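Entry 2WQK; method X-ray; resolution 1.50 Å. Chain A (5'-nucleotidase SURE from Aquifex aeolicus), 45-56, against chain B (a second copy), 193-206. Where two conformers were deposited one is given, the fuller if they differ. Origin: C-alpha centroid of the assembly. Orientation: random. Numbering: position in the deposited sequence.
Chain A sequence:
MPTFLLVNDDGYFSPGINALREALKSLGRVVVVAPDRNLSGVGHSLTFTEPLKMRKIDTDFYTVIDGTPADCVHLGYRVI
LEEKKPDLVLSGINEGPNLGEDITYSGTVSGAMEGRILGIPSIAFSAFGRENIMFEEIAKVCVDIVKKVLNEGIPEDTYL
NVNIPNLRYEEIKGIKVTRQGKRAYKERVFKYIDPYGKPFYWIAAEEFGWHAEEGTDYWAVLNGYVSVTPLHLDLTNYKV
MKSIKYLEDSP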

ATOM      1  N   SER A  45       0.416 -11.623   7.029  1.00 15.02           N
ATOM      2  CA  SER A  45       1.419 -12.625   7.381  1.00 15.26           C
ATOM      3  C   SER A  45       2.342 -12.134   8.522  1.00 15.22           C
ATOM      4  O   SER A  45       2.369 -10.953   8.851  1.00 14.20           O
ATOM      5  CB  SER A  45       2.275 -13.036   6.170  1.00 17.05           C
ATOM      6  OG  SER A  45       3.143 -11.998   5.808  1.00 19.21           O
ATOM      7  N   LEU A  46       3.086 -13.069   9.091  1.00 16.00           N
ATOM      8  CA  LEU A  46       4.113 -12.762  10.088  1.00 17.31           C
ATOM      9  C   LEU A  46       5.303 -12.058   9.379  1.00 18.42           C
ATOM     10  O   LEU A  46       5.710 -12.458   8.248  1.00 20.79           O
ATOM     11  CB  LEU A  46       4.474 -14.076  10.804  1.00 19.06           C
ATOM     12  CG  LEU A  46       5.203 -14.196  12.125  1.00 22.32           C
ATOM     13  CD1 LEU A  46       4.636 -13.273  13.181  1.00 20.67           C
ATOM     14  CD2 LEU A  46       5.160 -15.682  12.540  1.00 23.33           C
ATOM     15  N   THR A  47       5.796 -10.971   9.968  1.00 18.94           N
ATOM     16  CA  THR A  47       6.834 -10.068   9.374  1.00 20.59           C
ATOM     17  C   THR A  47       8.207 -10.597   9.813  1.00 21.78           C
ATOM     18  O   THR A  47       8.552 -10.512  10.983  1.00 21.21           O
ATOM     19  CB  THR A  47       6.622  -8.555   9.848  1.00 21.33           C
ATOM     20  OG1 THR A  47       5.259  -8.058   9.562  1.00 20.73           O
ATOM     21  CG2 THR A  47       7.688  -7.607   9.250  1.00 22.71           C
ATOM     22  N   PHE A  48       8.995 -11.129   8.875  1.00 24.18           N
ATOM     23  CA  PHE A  48      10.307 -11.684   9.175  1.00 25.93           C
ATOM     24  C   PHE A  48      11.419 -10.804   8.633  1.00 25.10           C
ATOM     25  O   PHE A  48      12.563 -10.952   9.051  1.00 27.42           O
ATOM     26  CB  PHE A  48      10.445 -13.089   8.554  1.00 27.12           C
ATOM     27  CG  PHE A  48       9.840 -14.152   9.414  1.00 29.70           C
ATOM     28  CD1 PHE A  48       8.648 -14.762   9.063  1.00 31.47           C
ATOM     29  CD2 PHE A  48      10.430 -14.486  10.612  1.00 30.79           C
ATOM     30  CE1 PHE A  48       8.069 -15.729   9.900  1.00 31.67           C
ATOM     31  CE2 PHE A  48       9.861 -15.426  11.456  1.00 32.48           C
ATOM     32  CZ  PHE A  48       8.678 -16.051  11.108  1.00 32.64           C
ATOM     33  N   THR A  49      11.075  -9.984   7.657  1.00 25.98           N
ATOM     34  CA  THR A  49      12.058  -9.295   6.804  1.00 26.66           C
ATOM     35  C   THR A  49      12.238  -7.825   7.179  1.00 24.03           C
ATOM     36  O   THR A  49      13.003  -7.136   6.556  1.00 23.11           O
ATOM     37  CB  THR A  49      11.677  -9.346   5.287  1.00 28.12           C
ATOM     38  OG1 THR A  49      10.591  -8.438   4.975  1.00 31.68           O
ATOM     39  CG2 THR A  49      11.338 -10.784   4.851  1.00 31.38           C
ATOM     40  N   GLU A  50      11.493  -7.335   8.168  1.00 22.15           N
ATOM     41  CA  GLU A  50      11.669  -5.955   8.625  1.00 20.47           C
ATOM     42  C   GLU A  50      11.389  -5.967  10.117  1.00 19.29           C
ATOM     43  O   GLU A  50      10.616  -6.811  10.607  1.00 18.87           O
ATOM     44  CB  GLU A  50      10.663  -4.961   7.987  1.00 21.65           C
ATOM     45  CG  GLU A  50      10.776  -4.730   6.453  1.00 23.38           C
ATOM     46  CD  GLU A  50      11.954  -3.860   5.993  1.00 27.45           C
ATOM     47  OE1 GLU A  50      12.701  -3.270   6.828  1.00 28.22           O
ATOM     48  OE2 GLU A  50      12.115  -3.791   4.741  1.00 31.34           O
ATOM     49  N   PRO A  51      11.987  -5.023  10.823  1.00 17.76           N
ATOM     50  CA  PRO A  51      11.732  -4.862  12.247  1.00 17.89           C
ATOM     51  C   PRO A  51      10.432  -4.121  12.498  1.00 17.52           C
ATOM     52  O   PRO A  51       9.858  -3.533  11.581  1.00 17.40           O
ATOM     53  CB  PRO A  51      12.914  -4.028  12.700  1.00 19.70           C
ATOM     54  CG  PRO A  51      13.227  -3.197  11.573  1.00 19.92           C
ATOM     55  CD  PRO A  51      12.956  -4.030  10.333  1.00 18.82           C
ATOM     56  N   LEU A  52      10.003  -4.161  13.755  1.00 15.61           N
ATOM     57  CA  LEU A  52       8.704  -3.675  14.164  1.00 16.04           C
ATOM     58  C   LEU A  52       8.841  -2.806  15.408  1.00 15.56           C
ATOM     59  O   LEU A  52       9.415  -3.245  16.399  1.00 15.64           O
ATOM     60  CB  LEU A  52       7.797  -4.865  14.473  1.00 16.38           C
ATOM     61  CG  LEU A  52       7.410  -5.735  13.267  1.00 19.48           C
ATOM     62  CD1 LEU A  52       6.863  -7.088  13.756  1.00 21.47           C
ATOM     63  CD2 LEU A  52       6.449  -4.991  12.375  1.00 20.94           C
ATOM     64  N   LYS A  53       8.330  -1.589  15.335  1.00 15.65           N
ATOM     65  CA  LYS A  53       8.273  -0.746  16.517  1.00 16.08           C
ATOM     66  C   LYS A  53       7.079  -1.192  17.359  1.00 16.51           C
ATOM     67  O   LYS A  53       5.998  -1.432  16.839  1.00 16.04           O
ATOM     68  CB  LYS A  53       8.101   0.706  16.136  1.00 17.59           C
ATOM     69  CG  LYS A  53       9.250   1.306  15.326  1.00 20.07           C
ATOM     70  CD  LYS A  53       9.112   2.838  15.267  1.00 24.63           C
ATOM     71  CE  LYS A  53       7.957   3.304  14.433  1.00 26.53           C
ATOM     72  NZ  LYS A  53       7.967   4.789  14.351  1.00 27.27           N
ATOM     73  N   MET A  54       7.282  -1.251  18.667  1.00 17.90           N
ATOM     74  CA  MET A  54       6.149  -1.541  19.570  1.00 17.86           C
ATOM     75  C   MET A  54       6.191  -0.513  20.672  1.00 19.34           C
ATOM     76  O   MET A  54       7.253  -0.327  21.286  1.00 21.13           O
ATOM     77  CB  MET A  54       6.182  -2.996  20.088  1.00 19.37           C
ATOM     78  CG  MET A  54       4.974  -3.378  21.021  1.00 18.20           C
ATOM     79  SD  MET A  54       4.892  -5.141  21.374  1.00 21.55           S
ATOM     80  CE  MET A  54       6.544  -5.571  21.862  1.00 20.31           C
ATOM     81  N   ARG A  55       5.048   0.146  20.869  1.00 18.09           N
ATOM     82  CA  ARG A  55       4.912   1.303  21.762  0.50 19.19           C
ATOM     83  C   ARG A  55       3.904   0.997  22.860  1.00 18.94           C
ATOM     84  O   ARG A  55       2.818   0.476  22.580  1.00 17.50           O
ATOM     85  CB  ARG A  55       4.360   2.488  20.969  0.50 20.30           C
ATOM     86  CG  ARG A  55       5.331   3.074  19.968  0.50 22.19           C
ATOM     87  CD  ARG A  55       6.360   3.937  20.670  0.50 24.66           C
ATOM     88  NE  ARG A  55       7.346   4.486  19.746  0.50 26.72           N
ATOM     89  CZ  ARG A  55       8.356   3.799  19.228  0.50 25.98           C
ATOM     90  NH1 ARG A  55       8.541   2.514  19.517  0.50 25.24           N
ATOM     91  NH2 ARG A  55       9.178   4.411  18.405  0.50 27.51           N
ATOM     92  N   LYS A  56       4.238   1.381  24.093  1.00 19.57           N
ATOM     93  CA  LYS A  56       3.329   1.219  25.217  1.00 19.91           C
ATOM     94  C   LYS A  56       2.352   2.400  25.247  1.00 20.99           C
ATOM     95  O   LYS A  56       2.784   3.587  25.322  1.00 23.73           O
ATOM     96  CB  LYS A  56       4.137   1.128  26.523  1.00 20.38           C
ATOM     97  CG  LYS A  56       3.268   0.913  27.716  1.00 21.40           C
ATOM     98  CD  LYS A  56       4.125   0.775  28.976  1.00 26.63           C
ATOM     99  CE  LYS A  56       3.265   0.566  30.227  1.00 29.61           C
ATOM    100  NZ  LYS A  56       4.094   0.604  31.454  1.00 32.70           N
TER
ATOM    101  N   ILE B 193      17.205  -0.482  20.180  1.00 20.11           N
ATOM    102  CA  ILE B 193      16.750   0.837  20.626  1.00 20.61           C
ATOM    103  C   ILE B 193      16.922   1.848  19.496  1.00 20.46           C
ATOM    104  O   ILE B 193      17.997   1.920  18.899  1.00 20.04           O
ATOM    105  CB  ILE B 193      17.475   1.284  21.926  1.00 21.96           C
ATOM    106  CG1 ILE B 193      17.182   0.282  23.046  1.00 23.11           C
ATOM    107  CG2 ILE B 193      17.043   2.682  22.317  1.00 21.42           C
ATOM    108  CD1 ILE B 193      15.738   0.384  23.607  1.00 26.19           C
ATOM    109  N   ASP B 194      15.847   2.559  19.142  1.00 20.76           N
ATOM    110  CA  ASP B 194      15.881   3.501  18.020  1.00 20.93           C
ATOM    111  C   ASP B 194      16.660   4.793  18.409  1.00 21.47           C
ATOM    112  O   ASP B 194      17.053   4.962  19.565  1.00 20.92           O
ATOM    113  CB  ASP B 194      14.468   3.760  17.419  1.00 21.34           C
ATOM    114  CG  ASP B 194      13.572   4.661  18.274  1.00 22.76           C
ATOM    115  OD1 ASP B 194      14.066   5.421  19.149  1.00 24.55           O
ATOM    116  OD2 ASP B 194      12.325   4.611  18.054  1.00 25.22           O
ATOM    117  N   PRO B 195      16.939   5.674  17.435  1.00 22.86           N
ATOM    118  CA  PRO B 195      17.691   6.915  17.707  1.00 23.59           C
ATOM    119  C   PRO B 195      17.111   7.842  18.753  1.00 24.84           C
ATOM    120  O   PRO B 195      17.849   8.707  19.273  1.00 25.97           O
ATOM    121  CB  PRO B 195      17.675   7.616  16.347  1.00 24.04           C
ATOM    122  CG  PRO B 195      17.621   6.458  15.371  1.00 23.30           C
ATOM    123  CD  PRO B 195      16.682   5.512  15.991  1.00 23.01           C
ATOM    124  N   TYR B 196      15.818   7.664  19.040  1.00 24.88           N
ATOM    125  CA  TYR B 196      15.082   8.495  20.004  1.00 26.06           C
ATOM    126  C   TYR B 196      14.902   7.768  21.345  1.00 26.21           C
ATOM    127  O   TYR B 196      14.180   8.265  22.213  1.00 28.50           O
ATOM    128  CB  TYR B 196      13.734   8.901  19.403  1.00 26.55           C
ATOM    129  CG  TYR B 196      13.862   9.363  17.954  1.00 27.83           C
ATOM    130  CD1 TYR B 196      14.513  10.562  17.630  1.00 29.26           C
ATOM    131  CD2 TYR B 196      13.380   8.578  16.903  1.00 27.45           C
ATOM    132  CE1 TYR B 196      14.659  10.969  16.269  1.00 29.77           C
ATOM    133  CE2 TYR B 196      13.505   8.981  15.551  1.00 28.66           C
ATOM    134  CZ  TYR B 196      14.148  10.168  15.242  1.00 28.15           C
ATOM    135  OH  TYR B 196      14.264  10.516  13.883  1.00 30.04           O
ATOM    136  N   GLY B 197      15.536   6.602  21.509  1.00 25.40           N
ATOM    137  CA  GLY B 197      15.497   5.834  22.763  1.00 25.38           C
ATOM    138  C   GLY B 197      14.346   4.865  22.973  1.00 26.19           C
ATOM    139  O   GLY B 197      14.185   4.328  24.088  1.00 27.22           O
ATOM    140  N   LYS B 198      13.556   4.607  21.929  1.00 25.68           N
ATOM    141  CA  LYS B 198      12.376   3.752  22.070  1.00 25.49           C
ATOM    142  C   LYS B 198      12.623   2.380  21.414  1.00 24.16           C
ATOM    143  O   LYS B 198      13.380   2.283  20.431  1.00 22.64           O
ATOM    144  CB  LYS B 198      11.141   4.430  21.473  1.00 26.58           C
ATOM    145  CG  LYS B 198      10.966   5.877  21.921  1.00 30.02           C
ATOM    146  CD  LYS B 198       9.538   6.214  22.217  1.00 34.77           C
ATOM    147  CE  LYS B 198       9.411   7.561  22.928  1.00 36.97           C
ATOM    148  NZ  LYS B 198      10.176   8.632  22.244  1.00 39.21           N
ATOM    149  N   PRO B 199      12.007   1.320  21.965  1.00 23.47           N
ATOM    150  CA  PRO B 199      12.351  -0.023  21.532  1.00 22.30           C
ATOM    151  C   PRO B 199      11.741  -0.418  20.197  1.00 20.59           C
ATOM    152  O   PRO B 199      10.628   0.024  19.817  1.00 21.44           O
ATOM    153  CB  PRO B 199      11.812  -0.906  22.662  1.00 23.23           C
ATOM    154  CG  PRO B 199      10.649  -0.150  23.195  1.00 23.41           C
ATOM    155  CD  PRO B 199      10.945   1.307  22.999  1.00 24.12           C
ATOM    156  N   PHE B 200      12.470  -1.281  19.500  1.00 19.51           N
ATOM    157  CA  PHE B 200      11.894  -1.981  18.357  1.00 17.88           C
ATOM    158  C   PHE B 200      12.475  -3.394  18.283  1.00 17.46           C
ATOM    159  O   PHE B 200      13.443  -3.722  18.983  1.00 17.82           O
ATOM    160  CB  PHE B 200      12.040  -1.191  17.046  1.00 17.57           C
ATOM    161  CG  PHE B 200      13.475  -1.029  16.555  1.00 16.48           C
ATOM    162  CD1 PHE B 200      13.923  -1.790  15.504  1.00 16.43           C
ATOM    163  CD2 PHE B 200      14.333  -0.068  17.081  1.00 16.45           C
ATOM    164  CE1 PHE B 200      15.222  -1.664  15.008  1.00 16.60           C
ATOM    165  CE2 PHE B 200      15.634   0.083  16.581  1.00 16.12           C
ATOM    166  CZ  PHE B 200      16.075  -0.696  15.541  1.00 16.28           C
ATOM    167  N   TYR B 201      11.838  -4.241  17.474  1.00 16.91           N
ATOM    168  CA  TYR B 201      12.021  -5.675  17.574  1.00 17.25           C
ATOM    169  C   TYR B 201      12.176  -6.253  16.188  1.00 17.52           C
ATOM    170  O   TYR B 201      11.595  -5.728  15.255  1.00 19.30           O
ATOM    171  CB  TYR B 201      10.836  -6.341  18.310  1.00 18.06           C
ATOM    172  CG  TYR B 201      10.705  -5.765  19.710  1.00 16.61           C
ATOM    173  CD1 TYR B 201      11.418  -6.310  20.791  1.00 17.58           C
ATOM    174  CD2 TYR B 201       9.922  -4.634  19.943  1.00 17.38           C
ATOM    175  CE1 TYR B 201      11.322  -5.762  22.069  1.00 18.48           C
ATOM    176  CE2 TYR B 201       9.828  -4.065  21.232  1.00 17.37           C
ATOM    177  CZ  TYR B 201      10.528  -4.646  22.270  1.00 17.59           C
ATOM    178  OH  TYR B 201      10.406  -4.081  23.532  1.00 20.91           O
ATOM    179  N   TRP B 202      12.889  -7.353  16.079  1.00 17.10           N
ATOM    180  CA  TRP B 202      12.995  -8.060  14.824  1.00 17.33           C
ATOM    181  C   TRP B 202      12.744  -9.528  15.107  1.00 18.18           C
ATOM    182  O   TRP B 202      13.465 -10.132  15.896  1.00 19.28           O
ATOM    183  CB  TRP B 202      14.378  -7.848  14.206  1.00 18.04           C
ATOM    184  CG  TRP B 202      14.424  -8.090  12.718  1.00 18.64           C
ATOM    185  CD1 TRP B 202      13.907  -9.142  12.039  1.00 19.92           C
ATOM    186  CD2 TRP B 202      15.044  -7.250  11.751  1.00 17.55           C
ATOM    187  NE1 TRP B 202      14.126  -9.003  10.697  1.00 20.24           N
ATOM    188  CE2 TRP B 202      14.843  -7.853  10.486  1.00 18.70           C
ATOM    189  CE3 TRP B 202      15.753  -6.060  11.823  1.00 19.06           C
ATOM    190  CZ2 TRP B 202      15.325  -7.291   9.292  1.00 19.27           C
ATOM    191  CZ3 TRP B 202      16.240  -5.511  10.625  1.00 19.69           C
ATOM    192  CH2 TRP B 202      16.011  -6.125   9.388  1.00 20.06           C
ATOM    193  N   ILE B 203      11.698 -10.072  14.490  1.00 18.34           N
ATOM    194  CA  ILE B 203      11.363 -11.481  14.630  1.00 19.04           C
ATOM    195  C   ILE B 203      12.210 -12.258  13.623  1.00 20.22           C
ATOM    196  O   ILE B 203      12.143 -12.024  12.398  1.00 21.89           O
ATOM    197  CB  ILE B 203       9.878 -11.753  14.369  1.00 19.33           C
ATOM    198  CG1 ILE B 203       8.981 -10.849  15.235  1.00 18.94           C
ATOM    199  CG2 ILE B 203       9.581 -13.238  14.576  1.00 20.52           C
ATOM    200  CD1 ILE B 203       7.467 -10.950  14.884  1.00 18.21           C
ATOM    201  N   ALA B 204      13.049 -13.127  14.155  1.00 22.46           N
ATOM    202  CA  ALA B 204      14.024 -13.855  13.337  1.00 23.27           C
ATOM    203  C   ALA B 204      13.636 -15.312  13.273  1.00 23.93           C
ATOM    204  O   ALA B 204      13.138 -15.881  14.262  1.00 24.14           O
ATOM    205  CB  ALA B 204      15.407 -13.740  13.932  1.00 24.21           C
ATOM    206  N   ALA B 205      13.873 -15.913  12.111  1.00 25.44           N
ATOM    207  CA  ALA B 205      13.702 -17.343  11.899  1.00 26.40           C
ATOM    208  C   ALA B 205      15.120 -17.980  11.949  1.00 27.74           C
ATOM    209  O   ALA B 205      16.012 -17.568  11.202  1.00 29.42           O
ATOM    210  CB  ALA B 205      13.044 -17.599  10.562  1.00 26.76           C
ATOM    211  N   GLU B 206      15.319 -18.935  12.852  1.00 28.66           N
ATOM    212  CA  GLU B 206      16.624 -19.572  13.079  1.00 30.23           C
ATOM    213  C   GLU B 206      16.533 -21.062  12.767  1.00 30.60           C
ATOM    214  O   GLU B 206      15.459 -21.654  12.853  1.00 29.74           O
ATOM    215  CB  GLU B 206      17.040 -19.433  14.546  1.00 30.89           C
ATOM    216  CG  GLU B 206      17.096 -18.008  15.118  1.00 33.96           C
ATOM    217  CD  GLU B 206      18.201 -17.156  14.546  1.00 36.87           C
ATOM    218  OE1 GLU B 206      19.039 -17.675  13.758  1.00 38.33           O
ATOM    219  OE2 GLU B 206      18.230 -15.952  14.895  1.00 38.72           O
TER
HETATM  220  O   HOH W   1      10.136  -8.715  12.530  1.00 21.44           O
HETATM  221  O   HOH W   2       7.851  -2.202  23.564  1.00 32.51           O
HETATM  222  O   HOH W   3      10.899   2.395  18.036  1.00 31.73           O
HETATM  223  O   HOH W   4      10.534   6.532  17.905  1.00 32.06           O

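The two stretches pair through a short antiparallel bridge between strand 52-56 of chain A and strand 199-206 of chain B. Leu A52 and Tyr B201 form its hydrogen-bonded pair: Leu A52 N donates to Tyr B201 O at 2.7 Å, and Tyr B201 N donates to Leu A52 O at 2.8 Å. Lys A53 and Phe B200 follow as a non-hydrogen-bonded pair, their CA atoms 4.2 Å apart. The strand directions differ by 136°, well short of the 180° of an ideal antiparallel pair, and backbone pairing soon gives way to side chains and water. Water 1 donates to Thr A47 O and Glu A50 O and accepts from Ile B203 N, satisfying three backbone groups that do not meet directly.

Trp B202 serves two chemistries at once. Its indole NE1 donates to Phe A48 O (3.0 Å) in the loop, while Pro A51 CD lies over the six-membered ring, 3.7 Å from its centroid, in a CH-pi contact. Proline suits this place because its compact ring offers C-H groups to the aromatic face.

Apolar contacts fill much of the remainder. Ile B203, branched at CB, reaches Phe A48 CE2 through CG2 (3.8 Å) and Leu A46 CD1 through CD1 (4.0 Å). Ile B203 CD1 also lies 4.1 Å from Leu A52 CD1. The flexible thioether of Met A54 brings CE to 3.7 Å from Tyr B201 CE2.

Charge enters with Arg A55. Its NH2 forms a salt bridge with Asp B194 OD2 at 3.2 Å, though the hydrogen bond within it is weak; water 3 also links these two atoms. Arg A55 NH1 donates a weak hydrogen bond to Pro B199 O (3.3 Å). Asp B194 OD1 is meanwhile occupied within its own chain, accepting from Tyr B196 N (2.8 Å) in the turn and from Lys B198 N (2.9 Å) just after it.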